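Local coordinates for protein iron aquisition yersiniabactin synthesis enzyme, YbtT (PDB 6BA9) that is a low-specificity type II thioesterase that maintains production of the metallophore yersiniabactin, probably by hydrolysing thioesters, in pathogenic enterobacteria, at residues T188-L193 with Q211-V216. The protein carries 1 engineered substitution. Numbering follows the deposited sequence.
Sequences TPALLL and QWLSHV
Ala190 and Val216 pair as parallel strand residues, their CA atoms 4.6 Å apart, where the segment 211-216 runs into the last strand of the sheet. Ala190 N donates to His215 O at 2.9 Å; the bond is somewhat bent at the hydrogen (140°), although the donor lies nearly in line with the carbonyl. CA-H...O contacts flank it: Pro189 CA meets the same His215 O, and Val216 CA approaches Ala190 O at 3.3 Å. One step before the bridge, water 1 links the two backbones: it accepts from His215 N (2.9 Å) and lies 2.8 Å from Thr188 O, to which it probably donates.

On the face that carries Ala190 CB, four apolar side chains close together. Val216 CG2, anti to its own backbone N, presses on the branch point of Leu192, 3.6 Å from CG, and also touches Leu192 CD1. The other methyl, Leu192 CD2, meets Leu213 CD1 at 3.8 Å, the two leucines crossing obliquely. Leu213 CD1 also reaches Ala190 CB (3.9 Å) and thus touches both residues of 188-193 on this face. The His215 ring turns from 188-193, with Ser214 CB above one face, offset toward the rim; its ND1 is bonded to Arg187 O.

This is the sheet margin of an alpha/beta-hydrolase fold: strand 190-195 lies between strand 112-116 and the outermost strand 216-222, and the parallel pairing continues through Ala190 and Leu192 with Thr217. Trp209 and Ile115 also touch Leu192, while on the other face Leu191 and Leu193 pack against helix 233-243.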
loop_
_atom_site.group_PDB
_atom_site.type_symbol
_atom_site.label_atom_id
_atom_site.label_comp_id
_atom_site.label_asym_id
_atom_site.label_seq_id
_atom_site.Cartn_x
_atom_site.Cartn_y
_atom_site.Cartn_z
ATOM N N THR A 188 -4.765 -14.951 -6.901
ATOM C CA THR A 188 -3.747 -14.989 -5.861
ATOM C C THR A 188 -4.422 -14.982 -4.488
ATOM O O THR A 188 -5.301 -14.145 -4.238
ATOM C CB THR A 188 -2.850 -13.753 -5.995
ATOM O OG1 THR A 188 -2.101 -13.803 -7.226
ATOM C CG2 THR A 188 -1.862 -13.642 -4.829
ATOM N N PRO A 189 -4.012 -15.844 -3.559
ATOM C CA PRO A 189 -4.620 -15.822 -2.222
ATOM C C PRO A 189 -4.406 -14.474 -1.557
ATOM O O PRO A 189 -3.305 -13.911 -1.597
ATOM C CB PRO A 189 -3.870 -16.928 -1.481
ATOM C CG PRO A 189 -3.452 -17.859 -2.560
ATOM C CD PRO A 189 -3.075 -16.965 -3.711
ATOM N N ALA A 190 -5.469 -13.969 -0.941
ATOM C CA ALA A 190 -5.545 -12.593 -0.486
ATOM C C ALA A 190 -6.023 -12.521 0.954
ATOM O O ALA A 190 -6.886 -13.295 1.394
ATOM C CB ALA A 190 -6.469 -11.772 -1.361
ATOM N N LEU A 191 -5.469 -11.542 1.674
ATOM C CA LEU A 191 -5.860 -11.216 3.031
ATOM C C LEU A 191 -6.291 -9.762 3.072
ATOM O O LEU A 191 -5.584 -8.887 2.551
ATOM C CB LEU A 191 -4.678 -11.408 3.969
ATOM C CG LEU A 191 -4.826 -10.931 5.409
ATOM C CD1 LEU A 191 -5.944 -11.710 6.142
ATOM C CD2 LEU A 191 -3.501 -11.069 6.146
ATOM N N LEU A 192 -7.441 -9.502 3.680
ATOM C CA LEU A 192 -7.971 -8.166 3.872
ATOM C C LEU A 192 -7.791 -7.779 5.330
ATOM O O LEU A 192 -8.173 -8.544 6.228
ATOM C CB LEU A 192 -9.464 -8.136 3.538
ATOM C CG LEU A 192 -9.891 -8.593 2.140
ATOM C CD1 LEU A 192 -11.401 -8.496 1.968
ATOM C CD2 LEU A 192 -9.202 -7.807 1.056
ATOM N N LEU A 193 -7.194 -6.610 5.560
ATOM C CA LEU A 193 -6.997 -6.057 6.888
ATOM C C LEU A 193 -7.707 -4.718 6.986
ATOM O O LEU A 193 -7.723 -3.929 6.028
ATOM C CB LEU A 193 -5.502 -5.865 7.177
ATOM C CG LEU A 193 -4.625 -7.110 7.183
ATOM C CD1 LEU A 193 -3.192 -6.713 7.457
ATOM C CD2 LEU A 193 -5.108 -8.102 8.225
ATOM N N GLN A 211 -15.484 -8.611 -3.942
ATOM C CA GLN A 211 -15.998 -8.618 -5.307
ATOM C C GLN A 211 -14.899 -8.879 -6.326
ATOM O O GLN A 211 -15.190 -9.300 -7.455
ATOM C CB GLN A 211 -16.655 -7.277 -5.642
ATOM C CG GLN A 211 -17.866 -6.892 -4.789
ATOM C CD GLN A 211 -19.097 -7.647 -5.183
ATOM O OE1 GLN A 211 -19.204 -8.121 -6.311
ATOM N NE2 GLN A 211 -20.036 -7.761 -4.263
ATOM N N TRP A 212 -13.638 -8.653 -5.946
ATOM C CA TRP A 212 -12.506 -8.635 -6.870
ATOM C C TRP A 212 -11.548 -9.807 -6.687
ATOM O O TRP A 212 -10.577 -9.930 -7.449
ATOM C CB TRP A 212 -11.732 -7.319 -6.654
ATOM C CG TRP A 212 -12.502 -6.109 -6.992
ATOM C CD1 TRP A 212 -13.386 -5.441 -6.198
ATOM C CD2 TRP A 212 -12.481 -5.409 -8.239
ATOM N NE1 TRP A 212 -13.906 -4.361 -6.873
ATOM C CE2 TRP A 212 -13.372 -4.330 -8.133
ATOM C CE3 TRP A 212 -11.792 -5.600 -9.442
ATOM C CZ2 TRP A 212 -13.579 -3.436 -9.169
ATOM C CZ3 TRP A 212 -12.005 -4.714 -10.463
ATOM C CH2 TRP A 212 -12.890 -3.644 -10.327
ATOM N N LEU A 213 -11.774 -10.670 -5.698
ATOM C CA LEU A 213 -10.776 -11.619 -5.223
ATOM C C LEU A 213 -11.428 -12.981 -5.046
ATOM O O LEU A 213 -12.356 -13.128 -4.242
ATOM C CB LEU A 213 -10.192 -11.124 -3.895
ATOM C CG LEU A 213 -9.530 -9.745 -3.918
ATOM C CD1 LEU A 213 -9.213 -9.279 -2.488
ATOM C CD2 LEU A 213 -8.267 -9.784 -4.765
ATOM N N SER A 214 -10.952 -13.979 -5.793
ATOM C CA SER A 214 -11.550 -15.320 -5.736
ATOM C C SER A 214 -11.184 -16.116 -4.492
ATOM O O SER A 214 -11.940 -17.025 -4.097
ATOM C CB SER A 214 -11.132 -16.110 -6.971
ATOM O OG SER A 214 -11.651 -15.464 -8.110
ATOM N N HIS A 215 -10.048 -15.838 -3.862
ATOM C CA HIS A 215 -9.522 -16.640 -2.757
ATOM C C HIS A 215 -9.095 -15.655 -1.682
ATOM O O HIS A 215 -7.961 -15.155 -1.700
ATOM C CB HIS A 215 -8.376 -17.532 -3.212
ATOM C CG HIS A 215 -8.784 -18.492 -4.282
ATOM N ND1 HIS A 215 -8.272 -18.442 -5.562
ATOM C CD2 HIS A 215 -9.694 -19.491 -4.275
ATOM C CE1 HIS A 215 -8.846 -19.383 -6.295
ATOM N NE2 HIS A 215 -9.710 -20.030 -5.539
ATOM N N VAL A 216 -9.997 -15.345 -0.757
ATOM C CA VAL A 216 -9.807 -14.198 0.121
ATOM C C VAL A 216 -10.272 -14.533 1.527
ATOM O O VAL A 216 -11.279 -15.221 1.724
ATOM C CB VAL A 216 -10.519 -12.962 -0.451
ATOM C CG1 VAL A 216 -12.004 -13.203 -0.591
ATOM C CG2 VAL A 216 -10.235 -11.725 0.394
HETATM O O HOH W 1 -8.053 -13.905 -4.557
#